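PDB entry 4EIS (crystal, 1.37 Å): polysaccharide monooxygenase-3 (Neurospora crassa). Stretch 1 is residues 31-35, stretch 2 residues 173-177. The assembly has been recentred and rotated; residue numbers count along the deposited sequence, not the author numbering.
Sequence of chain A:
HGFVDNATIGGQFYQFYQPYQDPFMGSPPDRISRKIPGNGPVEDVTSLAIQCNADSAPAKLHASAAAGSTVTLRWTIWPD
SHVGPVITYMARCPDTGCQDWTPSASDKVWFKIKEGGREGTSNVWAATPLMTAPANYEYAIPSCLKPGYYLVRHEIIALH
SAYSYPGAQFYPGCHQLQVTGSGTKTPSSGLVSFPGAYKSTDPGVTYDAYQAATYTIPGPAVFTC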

# COMPACT_ATOMS: atom_id res chain seq x y z
N ARG A 31 3.27 16.28 -6.05
CA ARG A 31 3.80 14.95 -5.74
C ARG A 31 3.08 13.89 -6.57
O ARG A 31 1.98 14.14 -7.10
N ILE A 32 3.70 12.72 -6.69
CA ILE A 32 3.01 11.55 -7.25
C ILE A 32 2.28 10.72 -6.20
O ILE A 32 1.55 9.79 -6.54
N SER A 33 2.52 11.01 -4.92
CA SER A 33 1.90 10.28 -3.82
C SER A 33 1.00 11.18 -3.04
O SER A 33 1.17 12.41 -3.02
N ARG A 34 0.04 10.55 -2.37
CA ARG A 34 -1.08 11.22 -1.76
C ARG A 34 -0.74 11.62 -0.33
O ARG A 34 -0.01 10.92 0.37
N LYS A 35 -1.31 12.75 0.07
CA LYS A 35 -1.18 13.32 1.40
C LYS A 35 -1.40 12.29 2.49
O LYS A 35 -2.31 11.46 2.41
N GLY A 173 -0.54 3.96 2.23
CA GLY A 173 -0.17 5.14 1.47
C GLY A 173 -0.35 4.84 0.01
O GLY A 173 -0.17 3.69 -0.38
N CYS A 174 -0.67 5.86 -0.77
CA CYS A 174 -1.00 5.69 -2.16
C CYS A 174 -0.13 6.55 -3.07
O CYS A 174 0.18 7.69 -2.73
N HIS A 175 0.29 5.98 -4.19
CA HIS A 175 0.94 6.73 -5.24
C HIS A 175 0.33 6.45 -6.59
O HIS A 175 -0.44 5.49 -6.73
N GLN A 176 0.65 7.30 -7.57
CA GLN A 176 -0.06 7.35 -8.82
C GLN A 176 0.86 7.04 -9.98
O GLN A 176 1.90 7.70 -10.17
N LEU A 177 0.41 6.11 -10.82
CA LEU A 177 1.19 5.63 -11.97
C LEU A 177 0.48 5.92 -13.30
O LEU A 177 -0.76 5.92 -13.36

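Stretch 2 is one run of a longer strand, and stretch 1, which has no regular structure of its own, meets it through a single bridge at Ser33 and His175, whose CA atoms lie 3.9 Å apart. Gly173, at the start, adds almost nothing to the contact; without a side chain it leaves open room on this side.

Cys174 contributes through both its backbone and its side chain. Its O accepts a hydrogen bond from Arg34 N (2.9 Å, nearly straight at 162°) and also lies 3.3 Å from Ser33 CA in a CA-H...O contact. A water extends the pairing where the backbones no longer meet directly: it donates to Arg34 O at 3.0 Å and accepts from Cys174 N at 2.9 Å. The cysteine side chain, chi1 m, points sideways and is covalently bonded elsewhere in the structure; its CB rests 4.0 Å from Arg34 CD, so the aliphatic part of the arginine packs over it.

At His175 the chains come close enough for CB to sit 3.8 Å from Ser33 CB. Both residues adopt chi1 p and point sideways, and the imidazole leads away from stretch 1. Ile32 also points sideways, with chi1 p and chi2 t, and its CD1 lies 4.5 Å from His175 CB, while His175 CA makes a CA-H...O contact with Ile32 O at 3.4 Å.

Gln176 closes the pairing. Its N donates to Ile32 O (2.8 Å), and its side chain, m then t, leaves sideways but brings its end nearer to stretch 1. Arg34, the residue whose CB points toward stretch 2, extends as m, t, t to meet it. OE1 lies at the guanidinium edge, near its plane, and accepts from both Arg34 NE at 2.8 Å and Arg34 NH2 at 2.9 Å. The rule is economical: one buried amide oxygen engages two arginine donors. Leu177 points away and makes no contact.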

# COMPACT_ATOMS: atom_id res chain seq x y z
CB ARG A 31 3.60 14.62 -4.26
CG ARG A 31 4.29 15.56 -3.28
CD ARG A 31 5.80 15.41 -3.31
NE ARG A 31 6.43 16.10 -2.19
CZ ARG A 31 7.74 16.29 -2.06
NH1 ARG A 31 8.59 15.86 -2.99
NH2 ARG A 31 8.19 16.92 -1.00
CB ILE A 32 3.93 10.60 -8.04
CG1 ILE A 32 4.98 9.96 -7.13
CG2 ILE A 32 4.61 11.32 -9.19
CD1 ILE A 32 5.53 8.67 -7.67
CB SER A 33 2.91 9.60 -2.90
OG SER A 33 3.45 10.49 -1.95
CB ARG A 34 -2.33 10.33 -1.85
CG ARG A 34 -2.74 10.05 -3.29
CD ARG A 34 -4.14 9.48 -3.36
NE ARG A 34 -4.58 9.53 -4.74
CZ ARG A 34 -5.84 9.53 -5.16
NH1 ARG A 34 -6.82 9.41 -4.29
NH2 ARG A 34 -6.09 9.65 -6.44
CB LYS A 35 -2.20 14.46 1.55
CG LYS A 35 -2.24 15.16 2.89
CD LYS A 35 -3.17 16.36 2.84
CE LYS A 35 -3.20 17.04 4.20
NZ LYS A 35 -4.10 16.33 5.15
CB CYS A 174 -2.46 6.01 -2.39
SG CYS A 174 -3.55 4.81 -1.59
CB HIS A 175 2.48 6.53 -5.17
CG HIS A 175 2.95 5.10 -5.30
ND1 HIS A 175 2.95 4.22 -4.27
CD2 HIS A 175 3.44 4.40 -6.40
CE1 HIS A 175 3.45 3.05 -4.68
NE2 HIS A 175 3.75 3.16 -5.99
CB GLN A 176 -0.72 8.73 -8.98
CG GLN A 176 -1.66 9.01 -7.82
CD GLN A 176 -2.44 10.31 -7.86
OE1 GLN A 176 -3.34 10.50 -7.06
NE2 GLN A 176 -2.09 11.21 -8.77
CB LEU A 177 1.39 4.12 -11.88
CG LEU A 177 2.09 3.53 -10.67
CD1 LEU A 177 2.28 2.04 -10.91
CD2 LEU A 177 3.41 4.23 -10.40
O HOH W 1 -1.39 8.24 0.73